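Local coordinates for protein amine Dehydrogenase (Pseudomonas putida, PDB 1JMX) that probably transfers electrons through its two covalently bound c-type haems as the haem-carrying subunit of a quinohemoprotein amine dehydrogenase, at residues A360-V371 and L407-W416. Residues are numbered along the deposited sequence; the frame is centred on the assembly and turned at random.
With NI (nickel (II) ion), chain D.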
ATOM      1  N   ALA A 360       0.385  18.404  36.266  1.00 24.50           N
ATOM      2  CA  ALA A 360      -1.061  18.362  36.435  1.00 23.71           C
ATOM      3  C   ALA A 360      -1.422  17.786  37.786  1.00 23.18           C
ATOM      4  O   ALA A 360      -1.025  16.674  38.119  1.00 23.47           O
ATOM      5  CB  ALA A 360      -1.701  17.531  35.336  1.00 23.86           C
ATOM      6  N   VAL A 361      -2.098  18.588  38.598  1.00 23.03           N
ATOM      7  CA  VAL A 361      -2.552  18.140  39.905  1.00 21.65           C
ATOM      8  C   VAL A 361      -4.010  17.844  39.635  1.00 21.37           C
ATOM      9  O   VAL A 361      -4.703  18.680  39.069  1.00 21.58           O
ATOM     10  CB  VAL A 361      -2.452  19.252  40.964  1.00 21.06           C
ATOM     11  CG1 VAL A 361      -3.050  18.774  42.289  1.00 20.64           C
ATOM     12  CG2 VAL A 361      -1.014  19.640  41.153  1.00 20.19           C
ATOM     13  N   TYR A 362      -4.476  16.654  39.987  1.00 21.56           N
ATOM     14  CA  TYR A 362      -5.867  16.335  39.720  1.00 22.29           C
ATOM     15  C   TYR A 362      -6.551  15.658  40.887  1.00 24.09           C
ATOM     16  O   TYR A 362      -5.897  15.073  41.750  1.00 23.72           O
ATOM     17  CB  TYR A 362      -5.982  15.457  38.466  1.00 21.41           C
ATOM     18  CG  TYR A 362      -5.544  14.022  38.664  1.00 19.77           C
ATOM     19  CD1 TYR A 362      -6.489  13.006  38.827  1.00 19.23           C
ATOM     20  CD2 TYR A 362      -4.191  13.674  38.683  1.00 18.57           C
ATOM     21  CE1 TYR A 362      -6.103  11.682  39.004  1.00 18.42           C
ATOM     22  CE2 TYR A 362      -3.791  12.346  38.857  1.00 18.85           C
ATOM     23  CZ  TYR A 362      -4.757  11.359  39.017  1.00 17.86           C
ATOM     24  OH  TYR A 362      -4.387  10.051  39.184  1.00 19.66           O
ATOM     25  N   ASP A 363      -7.881  15.725  40.883  1.00 25.86           N
ATOM     26  CA  ASP A 363      -8.684  15.105  41.932  1.00 27.84           C
ATOM     27  C   ASP A 363      -9.354  13.817  41.473  1.00 27.10           C
ATOM     28  O   ASP A 363      -9.282  12.799  42.165  1.00 27.78           O
ATOM     29  CB  ASP A 363      -9.713  16.097  42.527  1.00 30.47           C
ATOM     30  CG  ASP A 363     -10.531  16.849  41.470  1.00 32.13           C
ATOM     31  OD1 ASP A 363     -10.312  16.674  40.242  1.00 34.12           O
ATOM     32  OD2 ASP A 363     -11.416  17.631  41.891  1.00 34.49           O
ATOM     33  N   LYS A 364      -9.941  13.853  40.280  1.00 26.70           N
ATOM     34  CA  LYS A 364     -10.630  12.699  39.715  1.00 26.97           C
ATOM     35  C   LYS A 364     -10.568  12.685  38.193  1.00 25.45           C
ATOM     36  O   LYS A 364     -10.571  13.735  37.547  1.00 25.38           O
ATOM     37  CB  LYS A 364     -12.103  12.687  40.141  1.00 29.07           C
ATOM     38  CG  LYS A 364     -12.877  13.965  39.799  1.00 32.03           C
ATOM     39  CD  LYS A 364     -14.298  13.659  39.311  1.00 35.93           C
ATOM     40  CE  LYS A 364     -14.290  13.095  37.878  1.00 37.00           C
ATOM     41  NZ  LYS A 364     -15.630  12.589  37.436  1.00 38.12           N
ATOM     42  N   VAL A 365     -10.538  11.481  37.630  1.00 24.78           N
ATOM     43  CA  VAL A 365     -10.496  11.316  36.186  1.00 22.58           C
ATOM     44  C   VAL A 365     -11.930  11.263  35.674  1.00 23.36           C
ATOM     45  O   VAL A 365     -12.764  10.492  36.163  1.00 23.10           O
ATOM     46  CB  VAL A 365      -9.721  10.047  35.760  1.00 20.21           C
ATOM     47  CG1 VAL A 365      -9.642   9.982  34.252  1.00 19.46           C
ATOM     48  CG2 VAL A 365      -8.318  10.057  36.348  1.00 17.90           C
ATOM     49  N   GLU A 366     -12.197  12.107  34.688  1.00 24.00           N
ATOM     50  CA  GLU A 366     -13.512  12.251  34.079  1.00 24.36           C
ATOM     51  C   GLU A 366     -13.673  11.525  32.738  1.00 22.61           C
ATOM     52  O   GLU A 366     -14.639  10.792  32.521  1.00 22.58           O
ATOM     53  CB  GLU A 366     -13.734  13.742  33.870  1.00 26.57           C
ATOM     54  CG  GLU A 366     -15.147  14.193  33.720  1.00 30.76           C
ATOM     55  CD  GLU A 366     -15.225  15.709  33.707  1.00 33.82           C
ATOM     56  OE1 GLU A 366     -14.649  16.330  32.776  1.00 32.53           O
ATOM     57  OE2 GLU A 366     -15.832  16.276  34.649  1.00 36.75           O
ATOM     58  N   GLU A 367     -12.705  11.725  31.852  1.00 20.98           N
ATOM     59  CA  GLU A 367     -12.739  11.155  30.513  1.00 18.64           C
ATOM     60  C   GLU A 367     -11.421  10.453  30.162  1.00 17.57           C
ATOM     61  O   GLU A 367     -10.347  10.878  30.596  1.00 18.18           O
ATOM     62  CB  GLU A 367     -13.044  12.304  29.538  1.00 17.49           C
ATOM     63  CG  GLU A 367     -12.423  12.210  28.161  1.00 17.78           C
ATOM     64  CD  GLU A 367     -13.174  11.295  27.225  1.00 18.93           C
ATOM     65  OE1 GLU A 367     -14.052  10.541  27.681  1.00 17.85           O
ATOM     66  OE2 GLU A 367     -12.884  11.333  26.015  1.00 20.98           O
ATOM     67  N   VAL A 368     -11.506   9.368  29.397  1.00 16.60           N
ATOM     68  CA  VAL A 368     -10.315   8.621  28.999  1.00 15.72           C
ATOM     69  C   VAL A 368     -10.243   8.444  27.489  1.00 16.11           C
ATOM     70  O   VAL A 368     -11.235   8.082  26.854  1.00 16.85           O
ATOM     71  CB  VAL A 368     -10.274   7.229  29.647  1.00 15.94           C
ATOM     72  CG1 VAL A 368      -9.003   6.501  29.253  1.00 14.10           C
ATOM     73  CG2 VAL A 368     -10.358   7.355  31.146  1.00 15.90           C
ATOM     74  N   LYS A 369      -9.065   8.703  26.922  1.00 15.95           N
ATOM     75  CA  LYS A 369      -8.839   8.563  25.486  1.00 15.60           C
ATOM     76  C   LYS A 369      -7.717   7.573  25.201  1.00 15.85           C
ATOM     77  O   LYS A 369      -6.647   7.653  25.793  1.00 15.64           O
ATOM     78  CB  LYS A 369      -8.476   9.912  24.857  1.00 15.84           C
ATOM     79  CG  LYS A 369      -9.537  10.976  25.007  1.00 17.49           C
ATOM     80  CD  LYS A 369      -9.097  12.280  24.380  1.00 18.29           C
ATOM     81  CE  LYS A 369     -10.037  13.400  24.748  1.00 18.49           C
ATOM     82  NZ  LYS A 369     -11.444  13.058  24.412  1.00 20.74           N
ATOM     83  N   VAL A 370      -7.974   6.628  24.305  1.00 14.61           N
ATOM     84  CA  VAL A 370      -6.962   5.654  23.923  1.00 14.53           C
ATOM     85  C   VAL A 370      -6.089   6.285  22.840  1.00 14.14           C
ATOM     86  O   VAL A 370      -6.593   6.832  21.859  1.00 15.15           O
ATOM     87  CB  VAL A 370      -7.585   4.338  23.398  1.00 13.13           C
ATOM     88  CG1 VAL A 370      -6.502   3.420  22.844  1.00 11.18           C
ATOM     89  CG2 VAL A 370      -8.332   3.642  24.515  1.00 12.06           C
ATOM     90  N   VAL A 371      -4.782   6.215  23.047  1.00 13.54           N
ATOM     91  CA  VAL A 371      -3.803   6.770  22.131  1.00 13.82           C
ATOM     92  C   VAL A 371      -2.870   5.658  21.636  1.00 14.41           C
ATOM     93  O   VAL A 371      -2.259   4.958  22.440  1.00 14.85           O
ATOM     94  CB  VAL A 371      -2.976   7.857  22.843  1.00 12.46           C
ATOM     95  CG1 VAL A 371      -1.816   8.297  21.986  1.00 14.24           C
ATOM     96  CG2 VAL A 371      -3.868   9.038  23.186  1.00 13.76           C
ATOM     97  N   LEU A 407      -8.686  19.442  31.699  1.00 25.70           N
ATOM     98  CA  LEU A 407      -7.327  19.275  32.182  1.00 25.14           C
ATOM     99  C   LEU A 407      -6.797  17.934  31.685  1.00 23.95           C
ATOM    100  O   LEU A 407      -7.397  16.899  31.958  1.00 23.47           O
ATOM    101  CB  LEU A 407      -7.367  19.259  33.717  1.00 24.16           C
ATOM    102  CG  LEU A 407      -6.213  19.567  34.681  1.00 24.39           C
ATOM    103  CD1 LEU A 407      -6.286  18.559  35.832  1.00 23.23           C
ATOM    104  CD2 LEU A 407      -4.850  19.530  34.024  1.00 23.38           C
ATOM    105  N   ARG A 408      -5.722  17.951  30.901  1.00 23.69           N
ATOM    106  CA  ARG A 408      -5.133  16.697  30.452  1.00 22.95           C
ATOM    107  C   ARG A 408      -4.185  16.271  31.575  1.00 21.19           C
ATOM    108  O   ARG A 408      -3.211  16.962  31.871  1.00 20.52           O
ATOM    109  CB  ARG A 408      -4.365  16.853  29.134  1.00 24.52           C
ATOM    110  CG  ARG A 408      -3.831  15.505  28.605  1.00 26.98           C
ATOM    111  CD  ARG A 408      -3.198  15.619  27.224  1.00 30.11           C
ATOM    112  NE  ARG A 408      -1.756  15.356  27.231  1.00 34.21           N
ATOM    113  CZ  ARG A 408      -1.202  14.153  27.094  1.00 35.59           C
ATOM    114  NH1 ARG A 408      -1.960  13.078  26.939  1.00 38.42           N
ATOM    115  NH2 ARG A 408       0.116  14.013  27.138  1.00 37.45           N
ATOM    116  N   ILE A 409      -4.538  15.186  32.254  1.00 20.71           N
ATOM    117  CA  ILE A 409      -3.738  14.670  33.348  1.00 20.05           C
ATOM    118  C   ILE A 409      -2.450  14.062  32.809  1.00 20.41           C
ATOM    119  O   ILE A 409      -1.355  14.476  33.186  1.00 20.13           O
ATOM    120  CB  ILE A 409      -4.515  13.596  34.174  1.00 20.49           C
ATOM    121  CG1 ILE A 409      -5.590  14.245  35.058  1.00 21.29           C
ATOM    122  CG2 ILE A 409      -3.571  12.844  35.088  1.00 19.10           C
ATOM    123  CD1 ILE A 409      -6.670  14.969  34.333  1.00 23.03           C
ATOM    124  N   GLY A 410      -2.594  13.072  31.931  1.00 20.20           N
ATOM    125  CA  GLY A 410      -1.440  12.408  31.353  1.00 19.07           C
ATOM    126  C   GLY A 410      -1.793  10.982  31.001  1.00 19.66           C
ATOM    127  O   GLY A 410      -2.960  10.661  30.802  1.00 19.43           O
ATOM    128  N   TYR A 411      -0.789  10.121  30.916  1.00 20.18           N
ATOM    129  CA  TYR A 411      -1.014   8.717  30.588  1.00 21.04           C
ATOM    130  C   TYR A 411      -1.062   7.908  31.876  1.00 21.30           C
ATOM    131  O   TYR A 411      -0.027   7.676  32.501  1.00 22.37           O
ATOM    132  CB  TYR A 411       0.105   8.194  29.687  1.00 21.66           C
ATOM    133  CG  TYR A 411       0.146   8.822  28.309  1.00 22.79           C
ATOM    134  CD1 TYR A 411       1.360   9.194  27.730  1.00 23.60           C
ATOM    135  CD2 TYR A 411      -1.022   9.000  27.565  1.00 23.45           C
ATOM    136  CE1 TYR A 411       1.412   9.724  26.443  1.00 24.74           C
ATOM    137  CE2 TYR A 411      -0.983   9.526  26.275  1.00 22.63           C
ATOM    138  CZ  TYR A 411       0.237   9.886  25.722  1.00 24.17           C
ATOM    139  OH  TYR A 411       0.286  10.424  24.457  1.00 26.22           O
ATOM    140  N   LEU A 412      -2.263   7.481  32.267  1.00 21.44           N
ATOM    141  CA  LEU A 412      -2.453   6.712  33.494  1.00 20.77           C
ATOM    142  C   LEU A 412      -2.499   5.210  33.263  1.00 20.92           C
ATOM    143  O   LEU A 412      -2.996   4.748  32.239  1.00 21.39           O
ATOM    144  CB  LEU A 412      -3.731   7.159  34.213  1.00 19.70           C
ATOM    145  CG  LEU A 412      -3.778   8.587  34.763  1.00 20.27           C
ATOM    146  CD1 LEU A 412      -5.046   8.789  35.566  1.00 20.33           C
ATOM    147  CD2 LEU A 412      -2.579   8.833  35.640  1.00 21.01           C
ATOM    148  N   PRO A 413      -1.978   4.426  34.222  1.00 20.96           N
ATOM    149  CA  PRO A 413      -1.966   2.964  34.120  1.00 20.86           C
ATOM    150  C   PRO A 413      -3.382   2.407  33.984  1.00 20.88           C
ATOM    151  O   PRO A 413      -4.335   2.940  34.557  1.00 21.32           O
ATOM    152  CB  PRO A 413      -1.298   2.534  35.427  1.00 21.19           C
ATOM    153  CG  PRO A 413      -1.626   3.659  36.373  1.00 22.13           C
ATOM    154  CD  PRO A 413      -1.393   4.861  35.504  1.00 21.04           C
ATOM    155  N   ALA A 414      -3.518   1.340  33.206  1.00 21.00           N
ATOM    156  CA  ALA A 414      -4.823   0.748  32.985  1.00 20.03           C
ATOM    157  C   ALA A 414      -4.775  -0.707  32.579  1.00 19.79           C
ATOM    158  O   ALA A 414      -3.718  -1.270  32.306  1.00 20.34           O
ATOM    159  CB  ALA A 414      -5.564   1.543  31.915  1.00 21.71           C
ATOM    160  N   SER A 415      -5.953  -1.309  32.568  1.00 20.85           N
ATOM    161  CA  SER A 415      -6.135  -2.687  32.153  1.00 21.08           C
ATOM    162  C   SER A 415      -6.513  -2.588  30.682  1.00 20.10           C
ATOM    163  O   SER A 415      -7.213  -1.660  30.272  1.00 18.86           O
ATOM    164  CB  SER A 415      -7.281  -3.328  32.940  1.00 23.07           C
ATOM    165  OG  SER A 415      -7.805  -4.465  32.265  1.00 30.71           O
ATOM    166  N   TRP A 416      -6.055  -3.549  29.891  1.00 19.74           N
ATOM    167  CA  TRP A 416      -6.333  -3.546  28.468  1.00 17.18           C
ATOM    168  C   TRP A 416      -6.984  -4.815  27.996  1.00 18.12           C
ATOM    169  O   TRP A 416      -6.636  -5.909  28.439  1.00 19.18           O
ATOM    170  CB  TRP A 416      -5.045  -3.333  27.679  1.00 13.72           C
ATOM    171  CG  TRP A 416      -4.446  -2.004  27.901  1.00 12.03           C
ATOM    172  CD1 TRP A 416      -3.517  -1.669  28.842  1.00 10.87           C
ATOM    173  CD2 TRP A 416      -4.731  -0.812  27.174  1.00 11.06           C
ATOM    174  NE1 TRP A 416      -3.202  -0.339  28.741  1.00 11.05           N
ATOM    175  CE2 TRP A 416      -3.934   0.213  27.726  1.00 11.56           C
ATOM    176  CE3 TRP A 416      -5.584  -0.507  26.112  1.00 11.41           C
ATOM    177  CZ2 TRP A 416      -3.966   1.522  27.249  1.00 11.66           C
ATOM    178  CZ3 TRP A 416      -5.617   0.793  25.639  1.00 10.70           C
ATOM    179  CH2 TRP A 416      -4.811   1.792  26.209  1.00 11.13           C
TER
HETATM  180 NI    NI D2001     -15.179   9.098  27.069  1.00 19.97          NI
HETATM  181  O   HOH W   1     -16.241   7.470  26.304  1.00 13.88           O
HETATM  182  O   HOH W   2     -15.612   8.403  29.122  1.00 60.89           O
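The junction between two consecutive beta domains of the alpha subunit is packed here: Ala360 and Tyr362 end strand 354-362 of one sheet and meet Leu407, Ile409 and Leu412 on strand 406-420 of the next. The axes of strands 360-362 and 407-411 approach to 7.2 Å and cross at 101°, which identifies this pair as packing between sheets. Tyr362 and Ile409 carry the domain-junction half. Tyr362 CG lies between backbone N and carbonyl carbon (chi1 74°), presenting one ring face to Ile409. Over that face sits Ile409 CG2, 4.1 Å from the Tyr362 ring centroid, a CH-pi contact displaced toward the rim. Ile409 CG1 presses at 3.6 Å on Tyr362 CG, and the two side chains cross at about a right angle. Beyond the ring, Leu412 CD1 meets Val365 CG2 tip to tip at 3.6 Å and also touches the Tyr362 hydroxyl, which hydrogen-bonds to Asp472. Replacing Tyr362 by alanine removes ring and hydroxyl, which is likely to leave Ile409 CG2 without its aromatic face and Asp472 without this partner. Two residues before the tyrosine, Ala360 CB rests 4.0 Å from Leu407 CD2. After the linker, strand 367-378 joins the same sheet as strand 406-420, both flanking strand 391-400; Val370 CG1 approaches the Trp416 ring edge in plane, 3.9 Å from CZ3, and Val371 CG1 lies 3.9 Å from Tyr411 OH. Glu367 binds a nickel ion through OE1 and Lys369 through OE2. Every close approach across the interface involves a carbon atom, consistent with direct contact resting on apolar burial and shape, while strand pairing to neighbours fixes the backbones.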